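Local coordinates for protein histone-lysine N-methyltransferase family member SUVH9 (PDB 4NJ5) that belongs to the histone-lysine methyltransferase family but lacks methyltransferase activity and acts in gene silencing, where it may bind methylated DNA and recruit RNA polymerase V to chromatin, at residues Phe85-Leu90 with Arg189-Asp194; Ala118-Val123 with Arg175-Leu180; Ile337-Ser342 with Gln472-Asp477. All blocks are in the same frame, centred on the assembly; numbering follows the deposited sequence.

Contact 1 of 3, residues Phe85-Leu90 with Arg189-Asp194; sequences FFRFEL and RVYVYD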
loop_
_atom_site.group_PDB
_atom_site.type_symbol
_atom_site.label_atom_id
_atom_site.label_comp_id
_atom_site.label_asym_id
_atom_site.label_seq_id
_atom_site.Cartn_x
_atom_site.Cartn_y
_atom_site.Cartn_z
ATOM N N PHE A 85 4.204 7.729 1.891
ATOM C CA PHE A 85 5.410 7.747 1.063
ATOM C C PHE A 85 5.971 9.142 0.808
ATOM O O PHE A 85 7.080 9.286 0.300
ATOM C CB PHE A 85 5.148 7.042 -0.264
ATOM C CG PHE A 85 4.689 5.626 -0.108
ATOM C CD1 PHE A 85 5.549 4.661 0.388
ATOM C CD2 PHE A 85 3.398 5.258 -0.455
ATOM C CE1 PHE A 85 5.133 3.349 0.533
ATOM C CE2 PHE A 85 2.975 3.947 -0.316
ATOM C CZ PHE A 85 3.843 2.991 0.180
ATOM N N PHE A 86 5.202 10.166 1.157
ATOM C CA PHE A 86 5.619 11.539 0.919
ATOM C C PHE A 86 5.269 12.426 2.104
ATOM O O PHE A 86 4.283 12.183 2.804
ATOM C CB PHE A 86 4.953 12.091 -0.346
ATOM C CG PHE A 86 5.208 11.273 -1.582
ATOM C CD1 PHE A 86 4.273 10.346 -2.019
ATOM C CD2 PHE A 86 6.375 11.436 -2.315
ATOM C CE1 PHE A 86 4.496 9.595 -3.159
ATOM C CE2 PHE A 86 6.605 10.687 -3.462
ATOM C CZ PHE A 86 5.663 9.764 -3.883
ATOM N N ARG A 87 6.077 13.458 2.324
ATOM C CA ARG A 87 5.806 14.423 3.379
ATOM C C ARG A 87 4.468 15.125 3.181
ATOM O O ARG A 87 3.703 15.285 4.118
ATOM C CB ARG A 87 6.928 15.455 3.460
ATOM C CG ARG A 87 8.263 14.910 3.899
ATOM C CD ARG A 87 8.238 14.517 5.355
ATOM N NE ARG A 87 9.233 15.235 6.145
ATOM C CZ ARG A 87 8.956 16.279 6.917
ATOM N NH1 ARG A 87 9.916 16.879 7.603
ATOM N NH2 ARG A 87 7.713 16.715 7.002
ATOM N N PHE A 88 4.191 15.541 1.953
ATOM C CA PHE A 88 2.975 16.294 1.656
ATOM C C PHE A 88 1.741 15.450 1.949
ATOM O O PHE A 88 0.701 15.956 2.394
ATOM C CB PHE A 88 2.975 16.726 0.196
ATOM C CG PHE A 88 2.619 18.168 -0.012
ATOM C CD1 PHE A 88 1.296 18.575 -0.001
ATOM C CD2 PHE A 88 3.607 19.113 -0.235
ATOM C CE1 PHE A 88 0.965 19.904 -0.207
ATOM C CE2 PHE A 88 3.280 20.435 -0.441
ATOM C CZ PHE A 88 1.955 20.830 -0.430
ATOM N N GLU A 89 1.872 14.153 1.695
ATOM C CA GLU A 89 0.831 13.188 2.011
ATOM C C GLU A 89 0.408 13.317 3.476
ATOM O O GLU A 89 -0.780 13.249 3.793
ATOM C CB GLU A 89 1.332 11.771 1.717
ATOM C CG GLU A 89 0.258 10.714 1.723
ATOM C CD GLU A 89 0.759 9.370 1.218
ATOM O OE1 GLU A 89 1.965 9.256 0.905
ATOM O OE2 GLU A 89 -0.056 8.426 1.140
ATOM N N LEU A 90 1.384 13.526 4.358
ATOM C CA LEU A 90 1.114 13.715 5.780
ATOM C C LEU A 90 0.268 14.958 6.028
ATOM O O LEU A 90 -0.521 14.999 6.972
ATOM C CB LEU A 90 2.421 13.818 6.563
ATOM C CG LEU A 90 3.344 12.604 6.455
ATOM C CD1 LEU A 90 4.651 12.858 7.192
ATOM C CD2 LEU A 90 2.654 11.363 6.994
ATOM N N ARG A 189 11.420 6.691 0.390
ATOM C CA ARG A 189 11.269 6.515 1.834
ATOM C C ARG A 189 9.847 6.154 2.259
ATOM O O ARG A 189 8.899 6.295 1.490
ATOM C CB ARG A 189 11.736 7.769 2.587
ATOM C CG ARG A 189 10.635 8.788 2.880
ATOM C CD ARG A 189 10.031 9.376 1.612
ATOM N NE ARG A 189 10.940 10.290 0.931
ATOM C CZ ARG A 189 10.638 10.946 -0.184
ATOM N NH1 ARG A 189 9.447 10.786 -0.748
ATOM N NH2 ARG A 189 11.526 11.765 -0.734
ATOM N N VAL A 190 9.714 5.702 3.500
ATOM C CA VAL A 190 8.420 5.379 4.081
ATOM C C VAL A 190 8.204 6.185 5.366
ATOM O O VAL A 190 9.085 6.234 6.230
ATOM C CB VAL A 190 8.312 3.864 4.390
ATOM C CG1 VAL A 190 7.125 3.576 5.293
ATOM C CG2 VAL A 190 8.218 3.062 3.099
ATOM N N TYR A 191 7.044 6.830 5.477
ATOM C CA TYR A 191 6.655 7.501 6.717
ATOM C C TYR A 191 5.589 6.689 7.432
ATOM O O TYR A 191 4.559 6.351 6.850
ATOM C CB TYR A 191 6.154 8.928 6.455
ATOM C CG TYR A 191 7.213 9.813 5.852
ATOM C CD1 TYR A 191 8.327 10.187 6.588
ATOM C CD2 TYR A 191 7.113 10.252 4.541
ATOM C CE1 TYR A 191 9.311 10.979 6.036
ATOM C CE2 TYR A 191 8.088 11.048 3.981
ATOM C CZ TYR A 191 9.189 11.405 4.731
ATOM O OH TYR A 191 10.166 12.197 4.176
ATOM N N VAL A 192 5.845 6.367 8.695
ATOM C CA VAL A 192 4.905 5.568 9.463
ATOM C C VAL A 192 4.476 6.292 10.737
ATOM O O VAL A 192 5.291 6.887 11.438
ATOM C CB VAL A 192 5.472 4.162 9.780
ATOM C CG1 VAL A 192 6.745 4.259 10.609
ATOM C CG2 VAL A 192 4.423 3.308 10.480
ATOM N N TYR A 193 3.179 6.260 11.015
ATOM C CA TYR A 193 2.643 6.896 12.207
ATOM C C TYR A 193 2.818 5.976 13.412
ATOM O O TYR A 193 2.355 4.840 13.400
ATOM C CB TYR A 193 1.174 7.245 11.979
ATOM C CG TYR A 193 0.461 7.782 13.194
ATOM C CD1 TYR A 193 0.924 8.913 13.853
ATOM C CD2 TYR A 193 -0.695 7.172 13.669
ATOM C CE1 TYR A 193 0.265 9.413 14.963
ATOM C CE2 TYR A 193 -1.359 7.664 14.776
ATOM C CZ TYR A 193 -0.877 8.784 15.417
ATOM O OH TYR A 193 -1.533 9.273 16.519
ATOM N N ASP A 194 3.504 6.461 14.443
ATOM C CA ASP A 194 3.776 5.651 15.629
ATOM C C ASP A 194 2.925 6.037 16.837
ATOM O O ASP A 194 3.131 5.520 17.934
ATOM C CB ASP A 194 5.261 5.707 16.007
ATOM C CG ASP A 194 6.112 4.744 15.195
ATOM O OD1 ASP A 194 5.555 3.780 14.624
ATOM O OD2 ASP A 194 7.345 4.949 15.140
#
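Phe85 O is gripped twice: by Arg189 NH1 across the contact, and by the hydroxyl of Ser187. The bond from Arg189 NH1 to Phe85 O is 3.0 Å long and nearly straight (165° at the hydrogen), lying in both the carbonyl and the guanidinium planes. Arg189 gets there by bending its chain at chi2 and chi3, which folds it back over the turn; its CD then sits 3.2 Å from the same Phe85 O. The other end of the guanidinium, NH2, makes a salt bridge to Asp48, so this arginine links the turn to helix 46-60. The Phe86 ring meets Arg189 as well, its CD2 3.5 Å from Arg189 NH1, with ring and guanidinium planes steeply inclined at 67°.

Tyr191 buries the most surface in the contact. With CG anti to its carbonyl carbon (chi1 -62°) the ring reaches under the start of helix 87-92, where its CE2 lies 3.5 Å from Arg87 N. Arg87 crosses the phenol end at about a right angle, its CD 3.3 Å from Tyr191 CZ, while its own guanidinium is held by the carbonyls of His98 and Ser101. At the base of the ring, Leu90 CD1 approaches Tyr191 CG at 4.2 Å. Phe85 turns the other way and lies alongside Val190, whose CG2 touches the ring edge, 4.0 Å from Phe85 CE1. Glu89 OE1 takes the N-H of Phe85 at 2.9 Å from above the carboxylate plane, which ties the helix back onto the preceding turn; its OE2 pairs with Arg20.

Strand 83-84 pairs antiparallel with strand 190-206 through Phe84 and Tyr191, and the short helix 87-92 that follows it packs back on strand 190-206, its neighbour in the mixed sheet of the SRA domain.

Contact 2 of 3, residues Ala118-Val123 with Arg175-Leu180; sequences ATSVIV and RVIRGL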
loop_
_atom_site.group_PDB
_atom_site.type_symbol
_atom_site.label_atom_id
_atom_site.label_comp_id
_atom_site.label_asym_id
_atom_site.label_seq_id
_atom_site.Cartn_x
_atom_site.Cartn_y
_atom_site.Cartn_z
ATOM N N ALA A 118 3.375 22.423 20.210
ATOM C CA ALA A 118 3.752 21.473 19.175
ATOM C C ALA A 118 2.742 20.336 19.130
ATOM O O ALA A 118 2.362 19.804 20.169
ATOM C CB ALA A 118 5.141 20.937 19.442
ATOM N N THR A 119 2.305 19.964 17.930
ATOM C CA THR A 119 1.294 18.917 17.798
ATOM C C THR A 119 1.811 17.687 17.059
ATOM O O THR A 119 1.177 16.627 17.084
ATOM C CB THR A 119 0.039 19.425 17.068
ATOM O OG1 THR A 119 0.403 19.890 15.763
ATOM C CG2 THR A 119 -0.613 20.555 17.850
ATOM N N SER A 120 2.956 17.828 16.402
ATOM C CA SER A 120 3.473 16.741 15.589
ATOM C C SER A 120 4.962 16.881 15.307
ATOM O O SER A 120 5.450 17.977 15.015
ATOM C CB SER A 120 2.700 16.668 14.271
ATOM O OG SER A 120 2.811 15.381 13.693
ATOM N N VAL A 121 5.678 15.764 15.388
ATOM C CA VAL A 121 7.098 15.749 15.056
ATOM C C VAL A 121 7.435 14.656 14.052
ATOM O O VAL A 121 6.804 13.601 14.025
ATOM C CB VAL A 121 7.989 15.577 16.307
ATOM C CG1 VAL A 121 7.900 16.808 17.200
ATOM C CG2 VAL A 121 7.598 14.325 17.071
ATOM N N ILE A 122 8.432 14.929 13.218
ATOM C CA ILE A 122 8.962 13.938 12.299
ATOM C C ILE A 122 10.272 13.426 12.869
ATOM O O ILE A 122 11.185 14.205 13.131
ATOM C CB ILE A 122 9.244 14.539 10.915
ATOM C CG1 ILE A 122 8.026 15.298 10.394
ATOM C CG2 ILE A 122 9.640 13.444 9.938
ATOM C CD1 ILE A 122 6.883 14.399 9.980
ATOM N N VAL A 123 10.363 12.118 13.066
ATOM C CA VAL A 123 11.571 11.532 13.625
ATOM C C VAL A 123 12.247 10.605 12.628
ATOM O O VAL A 123 11.630 9.674 12.117
ATOM C CB VAL A 123 11.271 10.741 14.907
ATOM C CG1 VAL A 123 12.553 10.134 15.468
ATOM C CG2 VAL A 123 10.597 11.636 15.937
ATOM N N ARG A 175 1.863 13.917 18.236
ATOM C CA ARG A 175 1.970 12.868 17.229
ATOM C C ARG A 175 3.419 12.702 16.776
ATOM O O ARG A 175 4.121 13.683 16.531
ATOM C CB ARG A 175 1.071 13.165 16.025
ATOM C CG ARG A 175 -0.418 13.178 16.351
ATOM C CD ARG A 175 -1.270 13.376 15.105
ATOM N NE ARG A 175 -1.083 14.693 14.502
ATOM C CZ ARG A 175 -1.761 15.783 14.854
ATOM N NH1 ARG A 175 -2.671 15.723 15.817
ATOM N NH2 ARG A 175 -1.525 16.938 14.246
ATOM N N VAL A 176 3.865 11.455 16.691
ATOM C CA VAL A 176 5.189 11.151 16.169
ATOM C C VAL A 176 5.072 10.384 14.859
ATOM O O VAL A 176 4.444 9.324 14.804
ATOM C CB VAL A 176 6.012 10.313 17.162
ATOM C CG1 VAL A 176 7.242 9.729 16.475
ATOM C CG2 VAL A 176 6.408 11.155 18.362
ATOM N N ILE A 177 5.663 10.929 13.803
ATOM C CA ILE A 177 5.734 10.224 12.532
ATOM C C ILE A 177 7.189 9.912 12.220
ATOM O O ILE A 177 8.025 10.818 12.129
ATOM C CB ILE A 177 5.132 11.029 11.365
ATOM C CG1 ILE A 177 3.619 11.193 11.532
ATOM C CG2 ILE A 177 5.433 10.331 10.040
ATOM C CD1 ILE A 177 3.205 12.348 12.425
ATOM N N ARG A 178 7.496 8.630 12.065
ATOM C CA ARG A 178 8.868 8.231 11.802
ATOM C C ARG A 178 9.150 8.107 10.310
ATOM O O ARG A 178 8.356 7.541 9.558
ATOM C CB ARG A 178 9.231 6.947 12.556
ATOM C CG ARG A 178 10.414 7.136 13.502
ATOM C CD ARG A 178 10.759 5.880 14.278
ATOM N NE ARG A 178 9.904 5.696 15.447
ATOM C CZ ARG A 178 10.285 5.920 16.701
ATOM N NH1 ARG A 178 9.434 5.718 17.698
ATOM N NH2 ARG A 178 11.516 6.340 16.964
ATOM N N GLY A 179 10.278 8.669 9.889
ATOM C CA GLY A 179 10.729 8.567 8.513
ATOM C C GLY A 179 11.853 7.557 8.399
ATOM O O GLY A 179 12.844 7.630 9.129
ATOM N N LEU A 180 11.698 6.606 7.484
ATOM C CA LEU A 180 12.666 5.522 7.343
ATOM C C LEU A 180 13.032 5.305 5.878
ATOM O O LEU A 180 12.161 5.334 5.006
ATOM C CB LEU A 180 12.095 4.214 7.915
ATOM C CG LEU A 180 11.676 4.101 9.387
ATOM C CD1 LEU A 180 10.345 4.793 9.668
ATOM C CD2 LEU A 180 11.605 2.640 9.808
HETATM O O HOH W 1 -2.623 19.595 14.519
#
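Ser120 to Val123 run parallel to Arg175 to Arg178 in the mixed sheet of the SRA domain, at 21° between strand directions. The backbone ladder starts beside a classic beta bulge, where Thr119 and Ser120 both face Asp104, with a bond from Arg175 N to Thr119 O. Further on, Ile177 N bonds to Val121 O at 2.9 Å.

Arg175 bends at chi3 (-66°), which lays its guanidinium over Thr119 O, 3.8 Å below the plane centre. NE goes to the carbonyl of Leu95, NH1 to those of Ile71 and Gly73, and NH2 to a water at its edge that also takes a weak bond from Thr119 OG1. An alanine here would probably leave the carbonyls of Ile71 and Gly73 without this donor, cost Leu95 O one of its two, and open a gap over the bulge.

On the other face, Val176 divides its branches: CG2 meets Val121 CG2 at 3.6 Å, CG1 meets Val123 CG2 at 3.9 Å. Arg178 lies alongside Val123, its head paired with Asp194 and Asp135. Back on the Arg175 face, Ile122 CD1 slants against Ile177 CB at 4.0 Å. Ser120 OG, anti to its backbone N (chi1 -158°), bonds to Leu95 O and lies 3.3 Å from Ile177 CD1.

Contact 3 of 3, residues Ile337-Ser342 with Gln472-Asp477; sequences IHECGS and QFVLHD. With ZN (zinc ion), chain B; ZN (zinc ion), chain C.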
loop_
_atom_site.group_PDB
_atom_site.type_symbol
_atom_site.label_atom_id
_atom_site.label_comp_id
_atom_site.label_asym_id
_atom_site.label_seq_id
_atom_site.Cartn_x
_atom_site.Cartn_y
_atom_site.Cartn_z
ATOM N N ILE A 337 -8.658 -7.006 -18.642
ATOM C CA ILE A 337 -7.407 -6.384 -19.045
ATOM C C ILE A 337 -6.712 -7.202 -20.133
ATOM O O ILE A 337 -6.460 -8.399 -19.962
ATOM C CB ILE A 337 -6.451 -6.207 -17.850
ATOM C CG1 ILE A 337 -7.116 -5.368 -16.755
ATOM C CG2 ILE A 337 -5.148 -5.570 -18.307
ATOM C CD1 ILE A 337 -6.260 -5.174 -15.520
ATOM N N HIS A 338 -6.421 -6.552 -21.256
ATOM C CA HIS A 338 -5.649 -7.176 -22.325
ATOM C C HIS A 338 -4.197 -6.712 -22.260
ATOM O O HIS A 338 -3.871 -5.599 -22.683
ATOM C CB HIS A 338 -6.235 -6.832 -23.698
ATOM C CG HIS A 338 -7.644 -7.301 -23.897
ATOM N ND1 HIS A 338 -7.950 -8.522 -24.455
ATOM C CD2 HIS A 338 -8.828 -6.704 -23.620
ATOM C CE1 HIS A 338 -9.264 -8.663 -24.511
ATOM N NE2 HIS A 338 -9.819 -7.573 -24.013
ATOM N N GLU A 339 -3.330 -7.558 -21.714
ATOM C CA GLU A 339 -1.902 -7.264 -21.698
ATOM C C GLU A 339 -1.290 -7.642 -23.037
ATOM O O GLU A 339 -1.865 -8.425 -23.788
ATOM C CB GLU A 339 -1.196 -8.007 -20.558
ATOM C CG GLU A 339 -1.423 -7.381 -19.190
ATOM C CD GLU A 339 -0.618 -8.044 -18.086
ATOM O OE1 GLU A 339 0.281 -8.860 -18.393
ATOM O OE2 GLU A 339 -0.888 -7.740 -16.905
ATOM N N CYS A 340 -0.127 -7.080 -23.341
ATOM C CA CYS A 340 0.586 -7.451 -24.554
ATOM C C CYS A 340 1.093 -8.881 -24.448
ATOM O O CYS A 340 1.454 -9.342 -23.367
ATOM C CB CYS A 340 1.746 -6.498 -24.803
ATOM S SG CYS A 340 1.228 -4.793 -25.035
ATOM N N GLY A 341 1.109 -9.582 -25.577
ATOM C CA GLY A 341 1.595 -10.949 -25.621
ATOM C C GLY A 341 2.688 -11.142 -26.655
ATOM O O GLY A 341 3.315 -10.176 -27.097
ATOM N N SER A 342 2.909 -12.394 -27.049
ATOM C CA SER A 342 3.977 -12.726 -27.984
ATOM C C SER A 342 3.755 -12.108 -29.362
ATOM O O SER A 342 4.707 -11.878 -30.105
ATOM C CB SER A 342 4.148 -14.245 -28.096
ATOM O OG SER A 342 2.944 -14.873 -28.502
ATOM N N GLN A 472 -8.841 -8.517 -10.787
ATOM C CA GLN A 472 -8.976 -8.118 -12.185
ATOM C C GLN A 472 -8.795 -9.330 -13.090
ATOM O O GLN A 472 -7.905 -10.154 -12.867
ATOM C CB GLN A 472 -7.944 -7.049 -12.551
ATOM C CG GLN A 472 -8.133 -5.707 -11.850
ATOM C CD GLN A 472 -9.279 -4.892 -12.424
ATOM O OE1 GLN A 472 -9.077 -4.039 -13.295
ATOM N NE2 GLN A 472 -10.490 -5.146 -11.931
ATOM N N PHE A 473 -9.635 -9.438 -14.114
ATOM C CA PHE A 473 -9.481 -10.497 -15.103
ATOM C C PHE A 473 -8.532 -10.058 -16.221
ATOM O O PHE A 473 -8.758 -9.040 -16.879
ATOM C CB PHE A 473 -10.842 -10.934 -15.662
ATOM C CG PHE A 473 -11.740 -11.577 -14.636
ATOM C CD1 PHE A 473 -11.363 -12.753 -14.004
ATOM C CD2 PHE A 473 -12.960 -11.008 -14.306
ATOM C CE1 PHE A 473 -12.185 -13.347 -13.055
ATOM C CE2 PHE A 473 -13.789 -11.599 -13.360
ATOM C CZ PHE A 473 -13.399 -12.770 -12.734
ATOM N N VAL A 474 -7.488 -10.846 -16.423
ATOM C CA VAL A 474 -6.434 -10.548 -17.331
ATOM C C VAL A 474 -6.135 -11.608 -18.373
ATOM O O VAL A 474 -6.125 -12.764 -18.121
ATOM C CB VAL A 474 -5.161 -10.179 -16.591
ATOM C CG1 VAL A 474 -4.019 -9.991 -17.532
ATOM C CG2 VAL A 474 -5.377 -8.956 -15.765
ATOM N N LEU A 475 -5.863 -11.144 -19.570
ATOM C CA LEU A 475 -5.393 -11.981 -20.620
ATOM C C LEU A 475 -4.003 -11.597 -21.012
ATOM O O LEU A 475 -3.699 -10.444 -21.191
ATOM C CB LEU A 475 -6.304 -11.875 -21.806
ATOM C CG LEU A 475 -7.649 -12.501 -21.661
ATOM C CD1 LEU A 475 -8.512 -12.034 -22.790
ATOM C CD2 LEU A 475 -7.546 -14.007 -21.633
ATOM N N HIS A 476 -3.128 -12.571 -21.104
ATOM C CA HIS A 476 -1.847 -12.337 -21.702
ATOM C C HIS A 476 -1.354 -13.435 -22.566
ATOM O O HIS A 476 -0.997 -13.220 -23.698
ATOM C CB HIS A 476 -0.806 -11.892 -20.710
ATOM C CG HIS A 476 -0.524 -12.881 -19.662
ATOM N ND1 HIS A 476 0.373 -13.821 -19.802
ATOM C CD2 HIS A 476 -1.062 -13.044 -18.438
ATOM C CE1 HIS A 476 0.400 -14.545 -18.712
ATOM N NE2 HIS A 476 -0.456 -14.047 -17.878
ATOM N N ASP A 477 -1.217 -14.601 -21.998
ATOM C CA ASP A 477 -0.766 -15.757 -22.720
ATOM C C ASP A 477 -1.710 -16.407 -23.747
ATOM O O ASP A 477 -1.263 -17.036 -24.629
ATOM C CB ASP A 477 -0.139 -16.758 -21.778
ATOM C CG ASP A 477 -1.098 -17.293 -20.820
ATOM O OD1 ASP A 477 -2.016 -16.585 -20.445
ATOM O OD2 ASP A 477 -0.904 -18.418 -20.441
HETATM ZN ZN ZN B . 0.543 -4.897 -27.297
HETATM ZN ZN ZN C . 3.086 -3.276 -25.152
HETATM O O HOH W 2 -1.786 -10.798 -25.028
#
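Glu339 and His476 pack side by side where two strands end, and directly after Glu339 the thiolate of Cys340 bridges two zinc ions, with SG 2.4 Å from each. Its chi1 of -61° sets SG beside the backbone N, and CB points away from residues 472-477, toward the metals. Cys302, Cys314 and Cys344 complete one zinc site, Cys308, Cys346 and Cys350 the other, all within the triangular three-zinc cluster.

Ahead of the cysteine the backbones run parallel. Ile337 N bonds to Phe473 O at 2.7 Å, Ile337 O accepts from Leu475 N, and Glu339 N reaches Leu475 O. The short strand 337-338 of the pre-SET region is thus added as an outer strand to the SET sheet, beside strand 469-475, and Cys340 of the cluster follows it by two residues.

On one face Ile337 and Val474 meet at an angle, Val474 CG2 resting 3.6 Å from Ile337 CB. The extended arm of Ile337 (chi2 178°) carries CD1 on to Gln472 OE1, an oxygen that accepts from Lys334 N. The carboxylate of Glu339 passes over Val474, OE2 3.9 Å from Val474 CG1, and bonds to the hydroxyl of Thr355. On the opposite face Leu475 CD1 touches the imidazole of His338 at ND1 and CE1, and ND1 is buried there without a polar partner. Past the strands, a water lies 2.7 Å from Glu339 O. The same water is 2.9 Å from His476 O and so spans the two chains beyond the last backbone bond.

Overall arrangement
Contacts 1 and 2 belong to the SRA domain and share one sheet, their centres about 9 Å apart. Strand 174-180 is followed in the chain by its antiparallel neighbour 190-206, and contact 2 is nested inside the loop that contact 1 closes. A probable hydrogen bond between Arg178 N and Val192 O and the packing of Tyr191 on Gly179 join them directly. Contact 3 comes later, in series with both, where the pre-SET region meets the SET sheet. Its nearest atoms are about 19 Å from contact 1 and about 29 Å from contact 2. The SRA sheet, whose domain probably serves methylated-DNA binding, and the pre-SET/SET junction are thus distinct parts of one chain.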